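Long-range contacts in uncharacterized protein (Bifidobacterium adolescentis ATCC 15703, PDB 3CPG), which probably binds pyridoxal 5'-phosphate and takes part in its homeostasis, as a TIM-barrel member of the YggS/PROSC family: residues Gly162-Ser170 against Cys178-Ala187; Lys10-Arg21 against Thr58-Ala66. All blocks are in the same frame, centred on the assembly; numbering follows the deposited sequence.

Contact 1: residues Gly162-Ser170 against Cys178-Ala187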
ATOM      1  N   GLY A 162      -5.710   9.260   3.642  1.00  4.60           N
ATOM      2  CA  GLY A 162      -4.981   9.202   2.392  1.00  5.10           C
ATOM      3  C   GLY A 162      -5.587   8.151   1.485  1.00  5.84           C
ATOM      4  O   GLY A 162      -6.178   7.183   1.958  1.00  5.72           O
ATOM      5  N   VAL A 163      -5.466   8.347   0.177  1.00  6.46           N
ATOM      6  CA  VAL A 163      -5.989   7.371  -0.770  1.00  6.15           C
ATOM      7  C   VAL A 163      -5.084   7.260  -1.980  1.00  5.62           C
ATOM      8  O   VAL A 163      -4.418   8.225  -2.360  1.00  5.39           O
ATOM      9  CB  VAL A 163      -7.407   7.744  -1.299  1.00  6.19           C
ATOM     10  CG1 VAL A 163      -8.408   7.796  -0.159  1.00  5.90           C
ATOM     11  CG2 VAL A 163      -7.355   9.076  -2.035  1.00  8.16           C
ATOM     12  N   LEU A 164      -5.039   6.068  -2.559  1.00  4.36           N
ATOM     13  CA  LEU A 164      -4.287   5.845  -3.783  1.00  4.42           C
ATOM     14  C   LEU A 164      -5.353   5.408  -4.773  1.00  4.80           C
ATOM     15  O   LEU A 164      -6.271   4.670  -4.410  1.00  6.41           O
ATOM     16  CB  LEU A 164      -3.245   4.727  -3.638  1.00  4.85           C
ATOM     17  CG  LEU A 164      -2.114   4.880  -2.617  1.00  3.46           C
ATOM     18  CD1 LEU A 164      -1.041   3.827  -2.896  1.00  3.35           C
ATOM     19  CD2 LEU A 164      -1.504   6.274  -2.703  1.00  4.68           C
ATOM     20  N   LEU A 165      -5.262   5.892  -6.004  1.00  4.57           N
ATOM     21  CA  LEU A 165      -6.215   5.496  -7.029  1.00  4.86           C
ATOM     22  C   LEU A 165      -5.705   4.177  -7.586  1.00  4.59           C
ATOM     23  O   LEU A 165      -4.593   4.098  -8.117  1.00  3.60           O
ATOM     24  CB  LEU A 165      -6.289   6.546  -8.144  1.00  5.36           C
ATOM     25  CG  LEU A 165      -7.045   6.132  -9.414  1.00  4.87           C
ATOM     26  CD1 LEU A 165      -8.484   5.738  -9.075  1.00  4.90           C
ATOM     27  CD2 LEU A 165      -7.019   7.288 -10.406  1.00  7.34           C
ATOM     28  N   GLU A 166      -6.517   3.137  -7.437  1.00  4.61           N
ATOM     29  CA  GLU A 166      -6.170   1.803  -7.905  1.00  5.28           C
ATOM     30  C   GLU A 166      -6.560   1.690  -9.367  1.00  5.29           C
ATOM     31  O   GLU A 166      -7.729   1.853  -9.711  1.00  6.84           O
ATOM     32  CB  GLU A 166      -6.933   0.762  -7.088  1.00  6.03           C
ATOM     33  CG  GLU A 166      -6.629  -0.678  -7.440  1.00  8.51           C
ATOM     34  CD  GLU A 166      -7.548  -1.634  -6.708  1.00 12.14           C
ATOM     35  OE1 GLU A 166      -8.756  -1.658  -7.022  1.00 19.48           O
ATOM     36  OE2 GLU A 166      -7.065  -2.349  -5.812  1.00 17.97           O
ATOM     37  N   VAL A 167      -5.583   1.400 -10.218  1.00  4.63           N
ATOM     38  CA  VAL A 167      -5.831   1.283 -11.646  1.00  4.98           C
ATOM     39  C   VAL A 167      -5.655  -0.154 -12.119  1.00  5.98           C
ATOM     40  O   VAL A 167      -4.746  -0.856 -11.677  1.00  6.75           O
ATOM     41  CB  VAL A 167      -4.866   2.184 -12.452  1.00  5.09           C
ATOM     42  CG1 VAL A 167      -5.194   2.102 -13.938  1.00  4.40           C
ATOM     43  CG2 VAL A 167      -4.966   3.619 -11.965  1.00  4.70           C
ATOM     44  N   ASN A 168      -6.532  -0.581 -13.020  1.00  5.19           N
ATOM     45  CA  ASN A 168      -6.470  -1.931 -13.566  1.00  6.11           C
ATOM     46  C   ASN A 168      -5.471  -1.922 -14.719  1.00  7.16           C
ATOM     47  O   ASN A 168      -5.738  -1.340 -15.769  1.00  7.62           O
ATOM     48  CB  ASN A 168      -7.851  -2.352 -14.078  1.00  8.47           C
ATOM     49  CG  ASN A 168      -7.858  -3.750 -14.681  1.00  8.83           C
ATOM     50  OD1 ASN A 168      -6.818  -4.398 -14.806  1.00  9.11           O
ATOM     51  ND2 ASN A 168      -9.040  -4.216 -15.066  1.00 11.75           N
ATOM     52  N   GLU A 169      -4.320  -2.555 -14.511  1.00  6.29           N
ATOM     53  CA  GLU A 169      -3.278  -2.624 -15.536  1.00  8.12           C
ATOM     54  C   GLU A 169      -3.105  -4.062 -16.024  1.00 10.21           C
ATOM     55  O   GLU A 169      -2.097  -4.397 -16.649  1.00 12.30           O
ATOM     56  CB  GLU A 169      -1.943  -2.129 -14.964  1.00  7.70           C
ATOM     57  CG  GLU A 169      -1.981  -0.711 -14.407  1.00  7.15           C
ATOM     58  CD  GLU A 169      -1.937   0.351 -15.493  1.00  7.76           C
ATOM     59  OE1 GLU A 169      -2.072  -0.006 -16.683  1.00  8.33           O
ATOM     60  OE2 GLU A 169      -1.768   1.545 -15.153  1.00  7.85           O
ATOM     61  N   SER A 170      -4.093  -4.906 -15.745  1.00 11.20           N
ATOM     62  CA  SER A 170      -4.025  -6.317 -16.121  1.00 13.07           C
ATOM     63  C   SER A 170      -4.383  -6.611 -17.571  1.00 15.00           C
ATOM     64  O   SER A 170      -3.993  -7.647 -18.110  1.00 14.97           O
ATOM     65  CB  SER A 170      -4.944  -7.145 -15.226  1.00 11.76           C
ATOM     66  OG  SER A 170      -6.304  -6.927 -15.566  1.00 14.18           O
ATOM     67  N   CYS A 178      -9.599   0.896 -11.665  1.00  5.81           N
ATOM     68  CA  CYS A 178     -10.337   1.684 -12.650  1.00  6.64           C
ATOM     69  C   CYS A 178      -9.836   1.461 -14.079  1.00  6.66           C
ATOM     70  O   CYS A 178      -8.742   0.934 -14.300  1.00  5.87           O
ATOM     71  CB  CYS A 178     -10.252   3.178 -12.315  1.00  5.31           C
ATOM     72  SG  CYS A 178      -8.656   3.955 -12.687  1.00  6.29           S
ATOM     73  N   ASP A 179     -10.658   1.855 -15.047  1.00  7.32           N
ATOM     74  CA  ASP A 179     -10.302   1.739 -16.458  1.00  9.14           C
ATOM     75  C   ASP A 179      -9.044   2.582 -16.614  1.00  7.56           C
ATOM     76  O   ASP A 179      -9.035   3.757 -16.246  1.00  7.93           O
ATOM     77  CB  ASP A 179     -11.422   2.320 -17.331  1.00 12.44           C
ATOM     78  CG  ASP A 179     -11.140   2.184 -18.819  1.00 15.97           C
ATOM     79  OD1 ASP A 179     -10.038   2.564 -19.264  1.00 17.15           O
ATOM     80  OD2 ASP A 179     -12.034   1.704 -19.545  1.00 21.35           O
ATOM     81  N   PRO A 180      -7.962   2.000 -17.152  1.00  8.04           N
ATOM     82  CA  PRO A 180      -6.727   2.771 -17.317  1.00  8.66           C
ATOM     83  C   PRO A 180      -6.860   4.095 -18.070  1.00 10.62           C
ATOM     84  O   PRO A 180      -6.196   5.069 -17.725  1.00 11.71           O
ATOM     85  CB  PRO A 180      -5.779   1.773 -18.004  1.00  8.13           C
ATOM     86  CG  PRO A 180      -6.709   0.796 -18.670  1.00  8.27           C
ATOM     87  CD  PRO A 180      -7.789   0.622 -17.641  1.00  7.46           C
ATOM     88  N   ALA A 181      -7.729   4.144 -19.078  1.00 10.52           N
ATOM     89  CA  ALA A 181      -7.908   5.368 -19.856  1.00 11.10           C
ATOM     90  C   ALA A 181      -8.605   6.475 -19.070  1.00 12.20           C
ATOM     91  O   ALA A 181      -8.419   7.659 -19.356  1.00 12.93           O
ATOM     92  CB  ALA A 181      -8.687   5.064 -21.141  1.00 11.33           C
ATOM     93  N   HIS A 182      -9.401   6.093 -18.074  1.00 11.91           N
ATOM     94  CA  HIS A 182     -10.122   7.068 -17.263  1.00 12.11           C
ATOM     95  C   HIS A 182      -9.406   7.489 -15.978  1.00 11.21           C
ATOM     96  O   HIS A 182      -9.907   8.340 -15.249  1.00 11.41           O
ATOM     97  CB  HIS A 182     -11.514   6.528 -16.906  1.00 14.80           C
ATOM     98  CG  HIS A 182     -12.421   6.360 -18.086  1.00 18.50           C
ATOM     99  ND1 HIS A 182     -12.184   5.439 -19.084  1.00 21.21           N
ATOM    100  CD2 HIS A 182     -13.566   6.996 -18.428  1.00 20.95           C
ATOM    101  CE1 HIS A 182     -13.143   5.516 -19.989  1.00 21.52           C
ATOM    102  NE2 HIS A 182     -13.995   6.453 -19.615  1.00 21.22           N
ATOM    103  N   ALA A 183      -8.238   6.910 -15.709  1.00  9.74           N
ATOM    104  CA  ALA A 183      -7.487   7.220 -14.489  1.00  9.86           C
ATOM    105  C   ALA A 183      -7.256   8.703 -14.204  1.00 10.32           C
ATOM    106  O   ALA A 183      -7.456   9.153 -13.079  1.00 10.15           O
ATOM    107  CB  ALA A 183      -6.144   6.494 -14.501  1.00  9.39           C
ATOM    108  N   ILE A 184      -6.819   9.460 -15.205  1.00  9.46           N
ATOM    109  CA  ILE A 184      -6.562  10.881 -14.991  1.00 11.40           C
ATOM    110  C   ILE A 184      -7.824  11.625 -14.570  1.00 11.02           C
ATOM    111  O   ILE A 184      -7.806  12.397 -13.610  1.00 10.88           O
ATOM    112  CB  ILE A 184      -5.986  11.547 -16.257  1.00 12.23           C
ATOM    113  CG1 ILE A 184      -4.689  10.852 -16.668  1.00 14.06           C
ATOM    114  CG2 ILE A 184      -5.725  13.023 -15.989  1.00 13.94           C
ATOM    115  CD1 ILE A 184      -4.104  11.369 -17.973  1.00 16.36           C
ATOM    116  N   ARG A 185      -8.916  11.383 -15.291  1.00 11.80           N
ATOM    117  CA  ARG A 185     -10.202  12.019 -15.009  1.00 12.96           C
ATOM    118  C   ARG A 185     -10.677  11.699 -13.591  1.00 12.43           C
ATOM    119  O   ARG A 185     -11.112  12.584 -12.856  1.00 12.12           O
ATOM    120  CB  ARG A 185     -11.253  11.539 -16.015  1.00 17.19           C
ATOM    121  CG  ARG A 185     -12.643  12.123 -15.800  1.00 23.05           C
ATOM    122  CD  ARG A 185     -13.715  11.258 -16.459  1.00 28.21           C
ATOM    123  NE  ARG A 185     -13.778   9.924 -15.860  1.00 32.61           N
ATOM    124  CZ  ARG A 185     -14.652   8.985 -16.209  1.00 33.39           C
ATOM    125  NH1 ARG A 185     -15.546   9.224 -17.159  1.00 35.58           N
ATOM    126  NH2 ARG A 185     -14.634   7.803 -15.606  1.00 34.75           N
ATOM    127  N   ILE A 186     -10.598  10.426 -13.216  1.00  9.92           N
ATOM    128  CA  ILE A 186     -11.022   9.993 -11.887  1.00  9.35           C
ATOM    129  C   ILE A 186     -10.156  10.625 -10.803  1.00 10.13           C
ATOM    130  O   ILE A 186     -10.662  11.063  -9.769  1.00 10.13           O
ATOM    131  CB  ILE A 186     -10.944   8.460 -11.760  1.00  8.59           C
ATOM    132  CG1 ILE A 186     -11.950   7.818 -12.720  1.00  9.10           C
ATOM    133  CG2 ILE A 186     -11.206   8.038 -10.322  1.00 10.08           C
ATOM    134  CD1 ILE A 186     -11.808   6.312 -12.866  1.00  9.33           C
ATOM    135  N   ALA A 187      -8.852  10.667 -11.045  1.00  9.85           N
ATOM    136  CA  ALA A 187      -7.911  11.245 -10.094  1.00 11.82           C
ATOM    137  C   ALA A 187      -8.229  12.708  -9.822  1.00 12.41           C
ATOM    138  O   ALA A 187      -8.225  13.157  -8.677  1.00 12.92           O
ATOM    139  CB  ALA A 187      -6.489  11.115 -10.631  1.00 10.55           C
TER
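L165 and V167 pack against C178, A183, I186 and A187 in a strand-to-helix contact of the TIM barrel, to which a single beta bridge is added. Strand 161-166, helix 183-191 and strand 196-202 form one beta-alpha-beta unit, and this contact joins its first strand to its helix. The short strand and helix segments run roughly antiparallel, at 153°, with their axes 9.7 Å apart.

L165 points its side chain at the helix. A chi1 of 169° carries CG toward it, and the two CD methyls then take different neighbours. L165 CD1 meets I186 CG2 at 3.8 Å, the two side chains crossing at about a right angle, and it also touches the sulfur of C178. L165 CD2 rests on A187 CB at 3.9 Å and approaches the A183 carbonyl.

Near the end of the strand the returning chain pairs with it once, at V167 and C178. C178 N donates to E166 O at 2.9 Å, and N168 N donates to C178 O at 3.0 Å. Both bonds are nearly straight. V167 divides its methyls: CG2 meets C178 SG (3.8 Å) and A183 CB (4.0 Å), while CG1 lies over P180. N168 OD1 closes an Asx turn by accepting from S170 N, and it also takes the S170 hydroxyl.

T203, just after the next strand, bonds V167 O, and H220 of helix 211-231 holds E169 OE2. Apolar side chains thus fill the strand-helix contact, while two backbone bonds join the returning loop to the strand's continuation.

Contact 2: residues Lys10-Arg21 against Thr58-Ala66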
ATOM      1  N   LYS A  10      -7.308 -19.513  12.679  1.00 14.46           N
ATOM      2  CA  LYS A  10      -6.057 -18.925  13.237  1.00 12.23           C
ATOM      3  C   LYS A  10      -6.351 -17.654  14.026  1.00 12.17           C
ATOM      4  O   LYS A  10      -7.076 -16.777  13.554  1.00 12.11           O
ATOM      5  CB  LYS A  10      -5.081 -18.610  12.099  1.00 12.77           C
ATOM      6  CG  LYS A  10      -3.814 -17.896  12.546  1.00 10.45           C
ATOM      7  CD  LYS A  10      -2.834 -17.758  11.396  1.00  9.89           C
ATOM      8  CE  LYS A  10      -1.568 -17.030  11.824  1.00  9.05           C
ATOM      9  NZ  LYS A  10      -0.549 -17.009  10.736  1.00  6.72           N
ATOM     10  N   ASN A  11      -5.789 -17.557  15.230  1.00  9.76           N
ATOM     11  CA  ASN A  11      -5.993 -16.380  16.068  1.00  9.99           C
ATOM     12  C   ASN A  11      -5.001 -15.306  15.641  1.00 10.01           C
ATOM     13  O   ASN A  11      -3.830 -15.345  16.017  1.00  9.81           O
ATOM     14  CB  ASN A  11      -5.767 -16.713  17.546  1.00 11.46           C
ATOM     15  CG  ASN A  11      -6.170 -15.574  18.465  1.00 12.86           C
ATOM     16  OD1 ASN A  11      -6.208 -14.416  18.054  1.00 14.14           O
ATOM     17  ND2 ASN A  11      -6.461 -15.897  19.720  1.00 13.95           N
ATOM     18  N   LEU A  12      -5.475 -14.343  14.861  1.00  9.53           N
ATOM     19  CA  LEU A  12      -4.619 -13.272  14.373  1.00  8.45           C
ATOM     20  C   LEU A  12      -4.142 -12.317  15.463  1.00  7.86           C
ATOM     21  O   LEU A  12      -3.229 -11.524  15.240  1.00  7.86           O
ATOM     22  CB  LEU A  12      -5.352 -12.490  13.282  1.00  9.41           C
ATOM     23  CG  LEU A  12      -5.778 -13.345  12.087  1.00  9.39           C
ATOM     24  CD1 LEU A  12      -6.620 -12.509  11.131  1.00 10.98           C
ATOM     25  CD2 LEU A  12      -4.544 -13.886  11.382  1.00 10.09           C
ATOM     26  N   ALA A  13      -4.757 -12.396  16.639  1.00  8.08           N
ATOM     27  CA  ALA A  13      -4.380 -11.536  17.754  1.00  6.65           C
ATOM     28  C   ALA A  13      -3.212 -12.122  18.543  1.00  7.22           C
ATOM     29  O   ALA A  13      -2.712 -11.496  19.476  1.00  6.70           O
ATOM     30  CB  ALA A  13      -5.579 -11.319  18.674  1.00  8.58           C
ATOM     31  N   ASN A  14      -2.782 -13.326  18.175  1.00  5.89           N
ATOM     32  CA  ASN A  14      -1.661 -13.955  18.863  1.00  6.77           C
ATOM     33  C   ASN A  14      -0.451 -13.041  18.747  1.00  6.87           C
ATOM     34  O   ASN A  14      -0.129 -12.567  17.658  1.00  6.16           O
ATOM     35  CB  ASN A  14      -1.335 -15.312  18.247  1.00  6.67           C
ATOM     36  CG  ASN A  14      -0.085 -15.920  18.843  1.00  9.48           C
ATOM     37  OD1 ASN A  14       0.016 -16.078  20.062  1.00 10.11           O
ATOM     38  ND2 ASN A  14       0.877 -16.258  17.990  1.00  8.88           N
ATOM     39  N   GLU A  15       0.232 -12.816  19.866  1.00  6.20           N
ATOM     40  CA  GLU A  15       1.380 -11.920  19.900  1.00  5.20           C
ATOM     41  C   GLU A  15       2.754 -12.564  20.041  1.00  6.22           C
ATOM     42  O   GLU A  15       3.770 -11.871  19.986  1.00  5.36           O
ATOM     43  CB  GLU A  15       1.198 -10.911  21.034  1.00  7.59           C
ATOM     44  CG  GLU A  15      -0.022 -10.013  20.872  1.00  7.90           C
ATOM     45  CD  GLU A  15       0.140  -8.702  21.610  1.00 10.18           C
ATOM     46  OE1 GLU A  15       1.276  -8.180  21.635  1.00 10.29           O
ATOM     47  OE2 GLU A  15      -0.864  -8.187  22.145  1.00 10.48           O
ATOM     48  N   VAL A  16       2.789 -13.879  20.215  1.00  5.46           N
ATOM     49  CA  VAL A  16       4.053 -14.575  20.401  1.00  6.45           C
ATOM     50  C   VAL A  16       4.285 -15.722  19.426  1.00  6.92           C
ATOM     51  O   VAL A  16       3.423 -16.581  19.255  1.00  7.22           O
ATOM     52  CB  VAL A  16       4.142 -15.135  21.837  1.00  7.85           C
ATOM     53  CG1 VAL A  16       5.408 -15.958  22.006  1.00  6.38           C
ATOM     54  CG2 VAL A  16       4.100 -13.992  22.838  1.00  7.69           C
ATOM     55  N   ILE A  17       5.456 -15.727  18.795  1.00  7.02           N
ATOM     56  CA  ILE A  17       5.825 -16.781  17.856  1.00  7.94           C
ATOM     57  C   ILE A  17       7.106 -17.442  18.355  1.00  9.10           C
ATOM     58  O   ILE A  17       7.819 -16.876  19.183  1.00  8.17           O
ATOM     59  CB  ILE A  17       6.052 -16.224  16.427  1.00  7.62           C
ATOM     60  CG1 ILE A  17       7.111 -15.121  16.445  1.00  9.32           C
ATOM     61  CG2 ILE A  17       4.744 -15.686  15.876  1.00  9.54           C
ATOM     62  CD1 ILE A  17       7.439 -14.575  15.062  1.00 11.55           C
ATOM     63  N   ASP A  18       7.397 -18.642  17.866  1.00  9.13           N
ATOM     64  CA  ASP A  18       8.598 -19.337  18.310  1.00  9.73           C
ATOM     65  C   ASP A  18       9.856 -18.780  17.649  1.00  9.03           C
ATOM     66  O   ASP A  18       9.785 -18.080  16.638  1.00  8.63           O
ATOM     67  CB  ASP A  18       8.475 -20.845  18.065  1.00 11.58           C
ATOM     68  CG  ASP A  18       8.293 -21.195  16.604  1.00 15.40           C
ATOM     69  OD1 ASP A  18       9.164 -20.835  15.791  1.00 16.19           O
ATOM     70  OD2 ASP A  18       7.279 -21.843  16.268  1.00 21.25           O
ATOM     71  N   ASP A  19      11.005 -19.088  18.237  1.00  7.57           N
ATOM     72  CA  ASP A  19      12.283 -18.600  17.732  1.00  7.66           C
ATOM     73  C   ASP A  19      12.532 -18.880  16.256  1.00  7.92           C
ATOM     74  O   ASP A  19      12.974 -17.993  15.522  1.00  8.57           O
ATOM     75  CB  ASP A  19      13.438 -19.184  18.552  1.00  9.94           C
ATOM     76  CG  ASP A  19      13.450 -18.690  19.983  1.00 11.93           C
ATOM     77  OD1 ASP A  19      12.765 -17.687  20.279  1.00 12.85           O
ATOM     78  OD2 ASP A  19      14.161 -19.301  20.811  1.00 12.29           O
ATOM     79  N   ALA A  20      12.260 -20.107  15.822  1.00  7.44           N
ATOM     80  CA  ALA A  20      12.484 -20.475  14.428  1.00  7.08           C
ATOM     81  C   ALA A  20      11.652 -19.621  13.482  1.00  7.77           C
ATOM     82  O   ALA A  20      12.145 -19.186  12.439  1.00  8.57           O
ATOM     83  CB  ALA A  20      12.173 -21.955  14.211  1.00  9.42           C
ATOM     84  N   ARG A  21      10.394 -19.382  13.846  1.00  7.76           N
ATOM     85  CA  ARG A  21       9.505 -18.565  13.020  1.00  6.34           C
ATOM     86  C   ARG A  21      10.016 -17.128  12.952  1.00  6.92           C
ATOM     87  O   ARG A  21      10.001 -16.502  11.891  1.00  7.98           O
ATOM     88  CB  ARG A  21       8.086 -18.568  13.592  1.00  5.61           C
ATOM     89  CG  ARG A  21       7.081 -17.786  12.753  1.00  4.93           C
ATOM     90  CD  ARG A  21       6.793 -18.491  11.438  1.00  7.38           C
ATOM     91  NE  ARG A  21       5.930 -17.689  10.574  1.00  7.11           N
ATOM     92  CZ  ARG A  21       6.219 -17.387   9.312  1.00  7.79           C
ATOM     93  NH1 ARG A  21       7.348 -17.823   8.764  1.00  9.04           N
ATOM     94  NH2 ARG A  21       5.388 -16.635   8.605  1.00  7.55           N
ATOM     95  N   THR A  58      -3.508 -12.540   6.842  1.00  6.43           N
ATOM     96  CA  THR A  58      -3.438 -13.870   7.463  1.00  6.16           C
ATOM     97  C   THR A  58      -2.297 -14.070   8.462  1.00  7.66           C
ATOM     98  O   THR A  58      -2.116 -15.168   8.992  1.00  6.85           O
ATOM     99  CB  THR A  58      -3.358 -15.010   6.406  1.00  7.37           C
ATOM    100  OG1 THR A  58      -2.023 -15.120   5.903  1.00  7.97           O
ATOM    101  CG2 THR A  58      -4.308 -14.734   5.248  1.00  8.09           C
ATOM    102  N   ARG A  59      -1.529 -13.019   8.728  1.00  5.35           N
ATOM    103  CA  ARG A  59      -0.425 -13.138   9.677  1.00  7.09           C
ATOM    104  C   ARG A  59      -0.876 -12.581  11.022  1.00  7.12           C
ATOM    105  O   ARG A  59      -1.670 -11.643  11.067  1.00  6.42           O
ATOM    106  CB  ARG A  59       0.796 -12.360   9.177  1.00  6.83           C
ATOM    107  CG  ARG A  59       1.131 -12.598   7.714  1.00  6.50           C
ATOM    108  CD  ARG A  59       1.347 -14.077   7.390  1.00  5.38           C
ATOM    109  NE  ARG A  59       1.536 -14.254   5.950  1.00  7.06           N
ATOM    110  CZ  ARG A  59       1.863 -15.399   5.358  1.00  9.22           C
ATOM    111  NH1 ARG A  59       2.048 -16.502   6.073  1.00  8.89           N
ATOM    112  NH2 ARG A  59       1.998 -15.438   4.038  1.00 10.33           N
ATOM    113  N   ASP A  60      -0.384 -13.154  12.120  1.00  6.45           N
ATOM    114  CA  ASP A  60      -0.782 -12.647  13.429  1.00  5.24           C
ATOM    115  C   ASP A  60       0.137 -11.534  13.917  1.00  5.55           C
ATOM    116  O   ASP A  60       1.146 -11.226  13.285  1.00  5.67           O
ATOM    117  CB  ASP A  60      -0.858 -13.772  14.478  1.00  4.76           C
ATOM    118  CG  ASP A  60       0.471 -14.459  14.721  1.00  7.09           C
ATOM    119  OD1 ASP A  60       1.524 -13.794  14.662  1.00  9.12           O
ATOM    120  OD2 ASP A  60       0.452 -15.677  15.006  1.00  9.10           O
ATOM    121  N   ILE A  61      -0.231 -10.926  15.038  1.00  4.32           N
ATOM    122  CA  ILE A  61       0.538  -9.826  15.614  1.00  4.86           C
ATOM    123  C   ILE A  61       2.001 -10.184  15.862  1.00  5.21           C
ATOM    124  O   ILE A  61       2.897  -9.375  15.609  1.00  5.41           O
ATOM    125  CB  ILE A  61      -0.119  -9.343  16.931  1.00  4.80           C
ATOM    126  CG1 ILE A  61      -1.480  -8.721  16.610  1.00  6.02           C
ATOM    127  CG2 ILE A  61       0.774  -8.333  17.641  1.00  6.66           C
ATOM    128  CD1 ILE A  61      -2.228  -8.172  17.819  1.00  6.37           C
ATOM    129  N   GLY A  62       2.247 -11.389  16.357  1.00  5.02           N
ATOM    130  CA  GLY A  62       3.617 -11.794  16.610  1.00  5.28           C
ATOM    131  C   GLY A  62       4.434 -11.806  15.331  1.00  4.79           C
ATOM    132  O   GLY A  62       5.575 -11.339  15.303  1.00  5.60           O
ATOM    133  N   GLU A  63       3.847 -12.345  14.267  1.00  5.33           N
ATOM    134  CA  GLU A  63       4.514 -12.422  12.972  1.00  3.65           C
ATOM    135  C   GLU A  63       4.791 -11.032  12.404  1.00  3.89           C
ATOM    136  O   GLU A  63       5.888 -10.740  11.929  1.00  3.72           O
ATOM    137  CB  GLU A  63       3.642 -13.199  11.979  1.00  4.51           C
ATOM    138  CG  GLU A  63       3.547 -14.688  12.269  1.00  5.29           C
ATOM    139  CD  GLU A  63       2.621 -15.410  11.305  1.00  6.39           C
ATOM    140  OE1 GLU A  63       1.391 -15.222  11.402  1.00  7.99           O
ATOM    141  OE2 GLU A  63       3.127 -16.160  10.443  1.00 10.41           O
ATOM    142  N   ILE A  64       3.780 -10.178  12.436  1.00  3.35           N
ATOM    143  CA  ILE A  64       3.926  -8.826  11.906  1.00  3.39           C
ATOM    144  C   ILE A  64       4.992  -8.038  12.655  1.00  4.26           C
ATOM    145  O   ILE A  64       5.796  -7.336  12.041  1.00  4.26           O
ATOM    146  CB  ILE A  64       2.588  -8.064  11.970  1.00  3.39           C
ATOM    147  CG1 ILE A  64       1.549  -8.801  11.122  1.00  5.67           C
ATOM    148  CG2 ILE A  64       2.771  -6.625  11.480  1.00  4.97           C
ATOM    149  CD1 ILE A  64       0.147  -8.245  11.240  1.00  3.79           C
HETATM  150  N   MSE A  65       5.004  -8.145  13.979  1.00  4.75           N
HETATM  151  CA  MSE A  65       5.996  -7.422  14.760  1.00  5.24           C
HETATM  152  C   MSE A  65       7.410  -7.949  14.514  1.00  5.51           C
HETATM  153  O   MSE A  65       8.383  -7.203  14.620  1.00  5.56           O
HETATM  154  CB  MSE A  65       5.640  -7.473  16.250  1.00  5.91           C
HETATM  155  CG  MSE A  65       4.350  -6.693  16.595  1.00  5.33           C
HETATM  156 SE   MSE A  65       4.370  -4.878  15.930  1.00 13.26          SE
HETATM  157  CE  MSE A  65       5.939  -4.272  16.807  1.00 10.89           C
ATOM    158  N   ALA A  66       7.529  -9.229  14.181  1.00  5.31           N
ATOM    159  CA  ALA A  66       8.847  -9.783  13.898  1.00  4.94           C
ATOM    160  C   ALA A  66       9.342  -9.100  12.624  1.00  5.65           C
ATOM    161  O   ALA A  66      10.527  -8.799  12.486  1.00  5.72           O
ATOM    162  CB  ALA A  66       8.769 -11.300  13.698  1.00  5.69           C
TER
HETATM  163  O   HOH W   1      -1.855 -17.243  15.467  1.00  9.39           O
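E63 lies between K10 and R21, and its carboxylate joins them in a salt-bridge network. K10 comes from the opposite direction with its chain fully extended. K10 NZ meets E63 OE1 at 2.7 Å on the syn side, and also donates to T58 O at 3.0 Å. D60 N reaches the same OE1 from the other face of the carboxylate plane. R21 bends at chi2 (70°), which brings its guanidinium edge round to E63. R21 NE and NH2 both grip E63 OE2 side-on, at 3.2 and 3.0 Å, from its anti side. The guanidinium and carboxylate planes stand 62° apart. R21 NH2 also donates to F268 O, and NH1 pairs with E24.

D60 is the N-cap of helix 61-69 and forms a capping box with E63. Its OD1 accepts from E63 N, and OD2 faces the N-terminal segment. N14 lies alongside D60, pointing the same way, and its ND2 sends a nearly straight bond to OD2 (3.1 Å). It arrives from above the carboxylate plane, with the two flat groups 75° apart. The other N14 ND2 bond goes to V16 O. A water bridges N11 O and D60 OD2.

I17 lays CG2 against the E63 side chain and CD1 on A66 CB at 3.8 Å. E15 runs beside I61, its carboxylate paired with R92 and R93.

The N-terminal segment thus covers the start of helix 61-69, which begins a few residues after K57, the predicted cofactor lysine. The two cations probably keep E63 ionised. The N-H groups of the first turn are taken up by L12 O (I61), N14 O (G62) and D60 OD1 (E63).

How the contacts relate
From its first modelled residue, the chain runs along residues 10-21 into helix 19-42. It then passes through strand 51-55 and comes back at 58-66, where contact 2 closes a loop with 36 residues between its segments. Contact 1 comes much later and closes a short loop, with seven residues between 162-170 and 178-187, on the way from strand 161-166 to helix 183-191. The two are in series, so neither encloses nor crosses the other. The centres of contact 1 and contact 2 lie about 34 Å apart, on opposite sides of the chain's centre. Contact 2 ties the N-terminal segment to a barrel helix, whereas contact 1 joins neighbouring elements within one beta-alpha-beta unit.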